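Local coordinates for RND efflux system, outer membrane lipoprotein, NodT family (Burkholderia mallei, PDB 6U94) that probably serves as the outer membrane channel component of a tripartite RND efflux system, a lipoprotein of the outer membrane factor family thought to let exported compounds leave the cell, at residues E46-A54 with R448-W459; E269-E280 with F307-G317. All coordinates share one frame; numbering follows the deposited sequence. Where two conformers were deposited one is given.

Contact 1 (E46-A54 with R448-W459); sequences ELGWRNFLA and RVTLYKALGGGW
Y452 and F52 lie with their ring planes almost parallel where the N-terminal loop 46-54 crosses the end of helix 421-454, a helix closed by a Schellman motif at G456. The two rings are slid apart and barely overlap. What F52 covers instead is the root of the tyrosine: Y452 CB lies over one face of the phenylalanine, 4.0 Å from its ring centroid, a CH-pi contact. The F52 side chain gets there with CG anti to the backbone N (chi1 175°), and its tip CZ comes to rest 3.4 Å from R448 O. F52 CD1 also meets W459 CZ3, the two side chains running crosswise.

Two hydrogen bonds join the segments, the second of them seen in one of two conformers deposited for N51. The phenol of Y452 donates to G48 O at 3.0 Å from OH; the oxygen lies at the edge of the phenol ring, in its plane, whereas the hydroxyl stands 50° out of the carbonyl plane. L47 CD1 and W49 CB pack against the same OH. W49 O is taken by two donors, the amides of F52 and L53, which keeps the loop turned back on itself. In the Schellman turn the amide of G458 bonds to Y452 O, and that of G457 does so weakly. R281 and R282 take up carbonyls at the helix end: R281 bonds to L455 O and G458 O, R282 to A454 O.

In the N51 conformer described, and so with some doubt, the amide stacks on one face of the W459 indole, the planes close to parallel. There OD1 is buried with no partner in the model, while N51 ND2 donates to W459 O at 2.8 Å with an N-H...O angle of 140°.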
loop_
_atom_site.group_PDB
_atom_site.type_symbol
_atom_site.label_atom_id
_atom_site.label_comp_id
_atom_site.label_asym_id
_atom_site.label_seq_id
_atom_site.Cartn_x
_atom_site.Cartn_y
_atom_site.Cartn_z
ATOM N N GLU A 46 9.572 -17.048 13.644
ATOM C CA GLU A 46 9.829 -16.592 12.283
ATOM C C GLU A 46 9.364 -15.152 12.081
ATOM O O GLU A 46 9.851 -14.233 12.737
ATOM C CB GLU A 46 9.146 -17.513 11.269
ATOM N N LEU A 47 8.417 -14.965 11.167
ATOM C CA LEU A 47 7.911 -13.647 10.812
ATOM C C LEU A 47 6.544 -13.440 11.447
ATOM O O LEU A 47 5.690 -14.330 11.396
ATOM C CB LEU A 47 7.821 -13.492 9.293
ATOM C CG LEU A 47 7.122 -12.236 8.772
ATOM C CD1 LEU A 47 7.880 -10.967 9.150
ATOM C CD2 LEU A 47 6.933 -12.324 7.271
ATOM N N GLY A 48 6.344 -12.264 12.040
ATOM C CA GLY A 48 5.116 -11.942 12.727
ATOM C C GLY A 48 4.203 -11.067 11.899
ATOM O O GLY A 48 4.589 -9.978 11.464
ATOM N N TRP A 49 2.975 -11.543 11.687
ATOM C CA TRP A 49 1.977 -10.800 10.923
ATOM C C TRP A 49 0.572 -10.898 11.495
ATOM O O TRP A 49 -0.280 -10.087 11.114
ATOM C CB TRP A 49 1.947 -11.282 9.465
ATOM C CG TRP A 49 1.873 -12.774 9.354
ATOM C CD1 TRP A 49 2.925 -13.640 9.256
ATOM C CD2 TRP A 49 0.688 -13.581 9.354
ATOM N NE1 TRP A 49 2.467 -14.934 9.191
ATOM C CE2 TRP A 49 1.098 -14.925 9.249
ATOM C CE3 TRP A 49 -0.679 -13.297 9.430
ATOM C CZ2 TRP A 49 0.193 -15.981 9.218
ATOM C CZ3 TRP A 49 -1.578 -14.348 9.397
ATOM C CH2 TRP A 49 -1.137 -15.674 9.293
ATOM N N ARG A 50 0.288 -11.846 12.394
ATOM C CA ARG A 50 -1.067 -12.001 12.910
ATOM C C ARG A 50 -1.502 -10.817 13.763
ATOM O O ARG A 50 -2.707 -10.580 13.897
ATOM C CB ARG A 50 -1.192 -13.301 13.708
ATOM C CG ARG A 50 -1.143 -14.567 12.856
ATOM C CD ARG A 50 -1.462 -15.815 13.680
ATOM N NE ARG A 50 -2.626 -16.534 13.166
ATOM C CZ ARG A 50 -2.560 -17.587 12.358
ATOM N NH1 ARG A 50 -1.382 -18.056 11.968
ATOM N NH2 ARG A 50 -3.674 -18.176 11.940
ATOM N N ASN A 51 -0.560 -10.072 14.348
ATOM C CA ASN A 51 -0.970 -8.892 15.094
ATOM C C ASN A 51 -1.346 -7.735 14.178
ATOM O O ASN A 51 -2.076 -6.837 14.610
ATOM C CB ASN A 51 0.124 -8.461 16.074
ATOM C CG ASN A 51 1.499 -8.426 15.441
ATOM O OD1 ASN A 51 1.635 -8.407 14.217
ATOM N ND2 ASN A 51 2.530 -8.413 16.278
ATOM N N PHE A 52 -0.893 -7.749 12.925
ATOM C CA PHE A 52 -1.198 -6.686 11.977
ATOM C C PHE A 52 -2.417 -7.020 11.123
ATOM O O PHE A 52 -3.321 -6.192 10.974
ATOM C CB PHE A 52 0.024 -6.417 11.095
ATOM C CG PHE A 52 -0.221 -5.425 9.998
ATOM C CD1 PHE A 52 -0.615 -4.127 10.289
ATOM C CD2 PHE A 52 -0.037 -5.783 8.674
ATOM C CE1 PHE A 52 -0.834 -3.209 9.274
ATOM C CE2 PHE A 52 -0.255 -4.871 7.656
ATOM C CZ PHE A 52 -0.653 -3.582 7.959
ATOM N N LEU A 53 -2.457 -8.225 10.561
ATOM C CA LEU A 53 -3.606 -8.674 9.779
ATOM C C LEU A 53 -4.641 -9.237 10.746
ATOM O O LEU A 53 -4.502 -10.357 11.241
ATOM C CB LEU A 53 -3.180 -9.708 8.744
ATOM C CG LEU A 53 -2.034 -9.260 7.834
ATOM C CD1 LEU A 53 -1.777 -10.283 6.749
ATOM C CD2 LEU A 53 -2.333 -7.902 7.226
ATOM N N ALA A 54 -5.684 -8.453 11.018
ATOM C CA ALA A 54 -6.669 -8.815 12.030
ATOM C C ALA A 54 -7.828 -9.633 11.479
ATOM O O ALA A 54 -8.417 -10.429 12.220
ATOM C CB ALA A 54 -7.216 -7.555 12.706
ATOM N N ARG A 448 -0.491 1.260 4.696
ATOM C CA ARG A 448 -0.237 0.598 5.973
ATOM C C ARG A 448 0.443 -0.746 5.754
ATOM O O ARG A 448 1.310 -1.150 6.539
ATOM C CB ARG A 448 -1.544 0.426 6.746
ATOM C CG ARG A 448 -2.209 1.748 7.116
ATOM C CD ARG A 448 -3.693 1.587 7.388
ATOM N NE ARG A 448 -3.962 0.825 8.603
ATOM C CZ ARG A 448 -5.137 0.820 9.226
ATOM N NH1 ARG A 448 -6.145 1.540 8.749
ATOM N NH2 ARG A 448 -5.305 0.102 10.328
ATOM N N VAL A 449 0.057 -1.453 4.689
ATOM C CA VAL A 449 0.726 -2.695 4.321
ATOM C C VAL A 449 2.185 -2.429 3.977
ATOM O O VAL A 449 3.082 -3.177 4.387
ATOM C CB VAL A 449 -0.021 -3.370 3.157
ATOM C CG1 VAL A 449 0.837 -4.467 2.531
ATOM C CG2 VAL A 449 -1.347 -3.934 3.641
ATOM N N THR A 450 2.448 -1.350 3.236
ATOM C CA THR A 450 3.821 -1.019 2.874
ATOM C C THR A 450 4.639 -0.625 4.099
ATOM O O THR A 450 5.826 -0.960 4.195
ATOM C CB THR A 450 3.837 0.103 1.839
ATOM O OG1 THR A 450 2.963 -0.240 0.758
ATOM C CG2 THR A 450 5.244 0.303 1.297
ATOM N N LEU A 451 4.022 0.081 5.049
ATOM C CA LEU A 451 4.723 0.412 6.283
ATOM C C LEU A 451 5.019 -0.833 7.113
ATOM O O LEU A 451 6.046 -0.890 7.800
ATOM C CB LEU A 451 3.911 1.418 7.096
ATOM C CG LEU A 451 4.535 1.890 8.412
ATOM C CD1 LEU A 451 5.908 2.513 8.181
ATOM C CD2 LEU A 451 3.606 2.862 9.120
ATOM N N TYR A 452 4.136 -1.836 7.067
ATOM C CA TYR A 452 4.437 -3.110 7.712
ATOM C C TYR A 452 5.736 -3.707 7.181
ATOM O O TYR A 452 6.482 -4.343 7.935
ATOM C CB TYR A 452 3.282 -4.093 7.508
ATOM C CG TYR A 452 3.671 -5.537 7.761
ATOM C CD1 TYR A 452 4.086 -6.360 6.721
ATOM C CD2 TYR A 452 3.628 -6.073 9.042
ATOM C CE1 TYR A 452 4.451 -7.679 6.952
ATOM C CE2 TYR A 452 3.986 -7.386 9.281
ATOM C CZ TYR A 452 4.398 -8.186 8.233
ATOM O OH TYR A 452 4.754 -9.496 8.461
ATOM N N LYS A 453 6.016 -3.523 5.889
ATOM C CA LYS A 453 7.245 -4.039 5.298
ATOM C C LYS A 453 8.451 -3.185 5.670
ATOM O O LYS A 453 9.490 -3.713 6.083
ATOM C CB LYS A 453 7.099 -4.113 3.780
ATOM C CG LYS A 453 6.014 -5.059 3.317
ATOM C CD LYS A 453 6.207 -5.409 1.857
ATOM C CE LYS A 453 5.673 -4.314 0.948
ATOM N NZ LYS A 453 5.766 -4.711 -0.487
ATOM N N ALA A 454 8.328 -1.861 5.533
ATOM C CA ALA A 454 9.452 -0.966 5.790
ATOM C C ALA A 454 9.951 -1.053 7.227
ATOM O O ALA A 454 11.102 -0.692 7.493
ATOM C CB ALA A 454 9.064 0.478 5.455
ATOM N N LEU A 455 9.113 -1.512 8.157
ATOM C CA LEU A 455 9.538 -1.727 9.534
ATOM C C LEU A 455 10.349 -3.002 9.704
ATOM O O LEU A 455 10.889 -3.233 10.792
ATOM C CB LEU A 455 8.327 -1.785 10.469
ATOM C CG LEU A 455 7.465 -0.537 10.662
ATOM C CD1 LEU A 455 6.260 -0.873 11.532
ATOM C CD2 LEU A 455 8.272 0.592 11.279
ATOM N N GLY A 456 10.449 -3.826 8.667
ATOM C CA GLY A 456 11.075 -5.122 8.785
ATOM C C GLY A 456 10.135 -6.242 9.160
ATOM O O GLY A 456 10.605 -7.335 9.495
ATOM N N GLY A 457 8.824 -6.011 9.116
ATOM C CA GLY A 457 7.862 -7.034 9.473
ATOM C C GLY A 457 7.020 -6.674 10.680
ATOM O O GLY A 457 6.893 -7.468 11.615
ATOM N N GLY A 458 6.445 -5.473 10.670
ATOM C CA GLY A 458 5.518 -5.097 11.725
ATOM C C GLY A 458 6.213 -4.861 13.052
ATOM O O GLY A 458 7.300 -4.277 13.124
ATOM N N TRP A 459 5.569 -5.321 14.123
ATOM C CA TRP A 459 6.033 -5.080 15.479
ATOM C C TRP A 459 5.860 -6.347 16.302
ATOM O O TRP A 459 5.073 -7.232 15.957
ATOM C CB TRP A 459 5.272 -3.920 16.137
ATOM C CG TRP A 459 3.812 -4.209 16.358
ATOM C CD1 TRP A 459 3.243 -4.754 17.475
ATOM C CD2 TRP A 459 2.738 -3.968 15.439
ATOM N NE1 TRP A 459 1.882 -4.867 17.306
ATOM C CE2 TRP A 459 1.548 -4.391 16.065
ATOM C CE3 TRP A 459 2.668 -3.436 14.146
ATOM C CZ2 TRP A 459 0.301 -4.297 15.442
ATOM C CZ3 TRP A 459 1.428 -3.343 13.530
ATOM C CH2 TRP A 459 0.264 -3.774 14.179
#

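Contact 2 (E269-E280 with F307-G317); sequences EFPAGLPSTLLE and FPRITLTGALG
With chi1 at 57°, T313 holds OG1 between its backbone N and carbonyl carbon, facing the turn at P271-L274; S276 has the same choice of torsion (chi1 45°) and aims OG at the backbone of P308-I310. These two hydroxyls carry much of the polar link between two irregular, antiparallel stretches, which form a single beta bridge at P275 and T311. T313 OG1 works in both directions: it donates to P271 O at 2.7 Å, in the carbonyl plane, and accepts the amide of L274 at 3.1 Å in an almost straight bond (174°). The G273 amide turns to T313 O, which it approaches from above the carbonyl plane. A single threonine thus fixes the bend from P271 to L274 through both its hydroxyl and its carbonyl.

Around the bridge, L312 N bonds to L274 O at 2.7 Å, and S276 N reaches I310 O nearly end-on to the carbonyl, at 2.9 Å. The one proton of S276 OG has two acceptors to choose from, P308 O and I310 O, and the model does not settle which takes it.

L279 CD2 and L312 CD1 meet tip to tip at 4.2 Å, while L279 CB and S276 O both lie at the edge of the F307 ring. E280 adds its CG 4.0 Å from F307 CZ.

E269 OE1 accepts a hydrogen bond from the amide of F270 and also takes part in a salt bridge with R385. Beyond the pair, F307 packs on Y367 and I371 and S276 on F375, all of helix 362-415; L312 leans on L323 of helix 321-326, and F270 on L451 of helix 421-454.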
loop_
_atom_site.group_PDB
_atom_site.type_symbol
_atom_site.label_atom_id
_atom_site.label_comp_id
_atom_site.label_asym_id
_atom_site.label_seq_id
_atom_site.Cartn_x
_atom_site.Cartn_y
_atom_site.Cartn_z
ATOM N N GLU A 269 -4.268 -1.129 13.795
ATOM C CA GLU A 269 -3.532 0.125 13.789
ATOM C C GLU A 269 -2.148 -0.066 14.400
ATOM O O GLU A 269 -1.947 -0.883 15.301
ATOM C CB GLU A 269 -4.305 1.201 14.553
ATOM C CG GLU A 269 -3.714 2.597 14.439
ATOM C CD GLU A 269 -3.497 3.018 13.000
ATOM O OE1 GLU A 269 -2.369 2.843 12.486
ATOM O OE2 GLU A 269 -4.462 3.513 12.377
ATOM N N PHE A 270 -1.188 0.690 13.886
ATOM C CA PHE A 270 0.167 0.619 14.405
ATOM C C PHE A 270 0.200 1.142 15.838
ATOM O O PHE A 270 -0.366 2.209 16.117
ATOM C CB PHE A 270 1.119 1.422 13.524
ATOM C CG PHE A 270 1.292 0.847 12.150
ATOM C CD1 PHE A 270 2.122 -0.249 11.941
ATOM C CD2 PHE A 270 0.629 1.396 11.069
ATOM C CE1 PHE A 270 2.282 -0.784 10.672
ATOM C CE2 PHE A 270 0.784 0.870 9.801
ATOM C CZ PHE A 270 1.613 -0.222 9.600
ATOM N N PRO A 271 0.828 0.424 16.767
ATOM C CA PRO A 271 0.889 0.904 18.151
ATOM C C PRO A 271 1.668 2.207 18.250
ATOM O O PRO A 271 2.493 2.543 17.397
ATOM C CB PRO A 271 1.609 -0.232 18.894
ATOM C CG PRO A 271 1.467 -1.428 18.007
ATOM C CD PRO A 271 1.464 -0.892 16.610
ATOM N N ALA A 272 1.392 2.952 19.314
ATOM C CA ALA A 272 2.147 4.166 19.580
ATOM C C ALA A 272 3.514 3.820 20.158
ATOM O O ALA A 272 3.641 2.921 20.993
ATOM C CB ALA A 272 1.379 5.069 20.544
ATOM N N GLY A 273 4.539 4.534 19.700
ATOM C CA GLY A 273 5.865 4.393 20.269
ATOM C C GLY A 273 6.664 3.199 19.793
ATOM O O GLY A 273 7.405 2.608 20.584
ATOM N N LEU A 274 6.546 2.829 18.525
ATOM C CA LEU A 274 7.309 1.701 18.011
ATOM C C LEU A 274 8.802 2.027 18.030
ATOM O O LEU A 274 9.208 3.077 17.514
ATOM C CB LEU A 274 6.858 1.352 16.595
ATOM C CG LEU A 274 5.490 0.676 16.525
ATOM C CD1 LEU A 274 5.131 0.325 15.092
ATOM C CD2 LEU A 274 5.471 -0.561 17.412
ATOM N N PRO A 275 9.638 1.166 18.611
ATOM C CA PRO A 275 11.076 1.466 18.670
ATOM C C PRO A 275 11.753 1.297 17.317
ATOM O O PRO A 275 11.400 0.421 16.521
ATOM C CB PRO A 275 11.609 0.454 19.691
ATOM C CG PRO A 275 10.630 -0.683 19.643
ATOM C CD PRO A 275 9.288 -0.050 19.361
ATOM N N SER A 276 12.741 2.158 17.065
ATOM C CA SER A 276 13.512 2.080 15.831
ATOM C C SER A 276 14.317 0.789 15.725
ATOM O O SER A 276 14.714 0.406 14.619
ATOM C CB SER A 276 14.446 3.285 15.727
ATOM O OG SER A 276 15.101 3.518 16.964
ATOM N N THR A 277 14.563 0.108 16.848
ATOM C CA THR A 277 15.282 -1.160 16.806
ATOM C C THR A 277 14.524 -2.221 16.023
ATOM O O THR A 277 15.115 -3.241 15.651
ATOM C CB THR A 277 15.559 -1.660 18.224
ATOM O OG1 THR A 277 14.331 -1.745 18.956
ATOM C CG2 THR A 277 16.514 -0.717 18.942
ATOM N N LEU A 278 13.231 -2.006 15.761
ATOM C CA LEU A 278 12.499 -2.903 14.874
ATOM C C LEU A 278 13.143 -2.968 13.497
ATOM O O LEU A 278 13.074 -4.008 12.829
ATOM C CB LEU A 278 11.044 -2.452 14.745
ATOM C CG LEU A 278 10.113 -2.618 15.945
ATOM C CD1 LEU A 278 8.769 -1.959 15.650
ATOM C CD2 LEU A 278 9.926 -4.086 16.288
ATOM N N LEU A 279 13.768 -1.874 13.054
ATOM C CA LEU A 279 14.403 -1.838 11.742
ATOM C C LEU A 279 15.632 -2.733 11.654
ATOM O O LEU A 279 16.141 -2.949 10.548
ATOM C CB LEU A 279 14.777 -0.400 11.379
ATOM C CG LEU A 279 13.617 0.607 11.418
ATOM C CD1 LEU A 279 14.008 1.925 10.764
ATOM C CD2 LEU A 279 12.375 0.039 10.760
ATOM N N GLU A 280 16.119 -3.258 12.783
ATOM C CA GLU A 280 17.192 -4.244 12.728
ATOM C C GLU A 280 16.762 -5.497 11.976
ATOM O O GLU A 280 17.613 -6.216 11.441
ATOM C CB GLU A 280 17.649 -4.608 14.141
ATOM C CG GLU A 280 18.320 -3.476 14.901
ATOM C CD GLU A 280 18.404 -3.742 16.391
ATOM O OE1 GLU A 280 17.942 -4.816 16.835
ATOM O OE2 GLU A 280 18.930 -2.877 17.121
ATOM N N PHE A 307 23.129 4.305 13.976
ATOM C CA PHE A 307 21.762 3.797 14.096
ATOM C C PHE A 307 21.009 4.599 15.146
ATOM O O PHE A 307 21.253 4.422 16.353
ATOM C CB PHE A 307 21.777 2.312 14.453
ATOM C CG PHE A 307 20.585 1.543 13.950
ATOM C CD1 PHE A 307 19.296 1.965 14.218
ATOM C CD2 PHE A 307 20.765 0.381 13.210
ATOM C CE1 PHE A 307 18.202 1.244 13.753
ATOM C CE2 PHE A 307 19.684 -0.343 12.744
ATOM C CZ PHE A 307 18.396 0.092 13.017
ATOM N N PRO A 308 20.104 5.497 14.746
ATOM C CA PRO A 308 19.356 6.278 15.739
ATOM C C PRO A 308 18.513 5.381 16.635
ATOM O O PRO A 308 17.999 4.345 16.210
ATOM C CB PRO A 308 18.472 7.197 14.884
ATOM C CG PRO A 308 19.130 7.235 13.533
ATOM C CD PRO A 308 19.763 5.879 13.365
ATOM N N ARG A 309 18.380 5.790 17.893
ATOM C CA ARG A 309 17.498 5.120 18.847
ATOM C C ARG A 309 16.391 6.105 19.211
ATOM O O ARG A 309 16.542 6.928 20.114
ATOM C CB ARG A 309 18.264 4.609 20.085
ATOM C CG ARG A 309 19.242 5.588 20.719
ATOM C CD ARG A 309 20.172 4.874 21.707
ATOM N NE ARG A 309 19.455 4.187 22.782
ATOM C CZ ARG A 309 20.047 3.561 23.797
ATOM N NH1 ARG A 309 21.370 3.535 23.882
ATOM N NH2 ARG A 309 19.318 2.965 24.735
ATOM N N ILE A 310 15.273 6.014 18.486
ATOM C CA ILE A 310 14.113 6.874 18.677
ATOM C C ILE A 310 12.857 6.029 18.520
ATOM O O ILE A 310 12.893 4.910 18.000
ATOM C CB ILE A 310 14.066 8.044 17.668
ATOM C CG1 ILE A 310 14.062 7.490 16.238
ATOM C CG2 ILE A 310 15.220 9.011 17.889
ATOM C CD1 ILE A 310 13.740 8.512 15.169
ATOM N N THR A 311 11.734 6.584 18.970
ATOM C CA THR A 311 10.446 6.015 18.612
ATOM C C THR A 311 10.111 6.390 17.176
ATOM O O THR A 311 10.563 7.416 16.660
ATOM C CB THR A 311 9.340 6.500 19.554
ATOM O OG1 THR A 311 9.244 7.933 19.501
ATOM C CG2 THR A 311 9.625 6.052 20.984
ATOM N N LEU A 312 9.323 5.539 16.525
ATOM C CA LEU A 312 8.942 5.771 15.139
ATOM C C LEU A 312 7.522 6.292 14.974
ATOM O O LEU A 312 7.244 6.981 13.988
ATOM C CB LEU A 312 9.095 4.483 14.325
ATOM C CG LEU A 312 10.524 3.963 14.185
ATOM C CD1 LEU A 312 10.527 2.643 13.439
ATOM C CD2 LEU A 312 11.392 4.993 13.475
ATOM N N THR A 313 6.620 5.984 15.903
ATOM C CA THR A 313 5.218 6.342 15.766
ATOM C C THR A 313 4.739 7.073 17.008
ATOM O O THR A 313 5.266 6.882 18.108
ATOM C CB THR A 313 4.326 5.113 15.534
ATOM O OG1 THR A 313 4.502 4.180 16.607
ATOM C CG2 THR A 313 4.669 4.444 14.212
ATOM N N GLY A 314 3.734 7.922 16.810
ATOM C CA GLY A 314 3.038 8.570 17.901
ATOM C C GLY A 314 1.638 8.014 18.050
ATOM O O GLY A 314 1.390 6.847 17.730
ATOM N N ALA A 315 0.710 8.843 18.521
ATOM C CA ALA A 315 -0.652 8.388 18.746
ATOM C C ALA A 315 -1.317 7.989 17.433
ATOM O O ALA A 315 -1.140 8.642 16.403
ATOM C CB ALA A 315 -1.461 9.482 19.440
ATOM N N LEU A 316 -2.079 6.894 17.480
ATOM C CA LEU A 316 -2.825 6.377 16.328
ATOM C C LEU A 316 -1.918 6.096 15.133
ATOM O O LEU A 316 -2.340 6.205 13.979
ATOM C CB LEU A 316 -3.960 7.323 15.920
ATOM C CG LEU A 316 -5.074 7.548 16.943
ATOM C CD1 LEU A 316 -4.775 8.756 17.823
ATOM C CD2 LEU A 316 -6.422 7.698 16.246
ATOM N N GLY A 317 -0.666 5.730 15.398
ATOM C CA GLY A 317 0.238 5.337 14.331
ATOM C C GLY A 317 0.631 6.454 13.390
ATOM O O GLY A 317 0.917 6.196 12.215
#

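Overall arrangement
Centres of contacts 1 and 2 lie about 13 Å apart, and they touch directly: the ring of F270 touches R448 and W459, and P271 packs on W459. Along the chain the order is 46-54, 269-280, 307-317, 448-459, with both halves of contact 2 falling between those of contact 1. Helix 421-454 and the loop after it supply one side of contact 1, and the helix gives contact 2 a surface, while helix 362-415 borders both. Contact 1 brings the start of the modelled chain to its end; contact 2 joins loops flanking helices 283-294 and 299-306. Together they tie non-helical connections to the long helices of this largely helical protein.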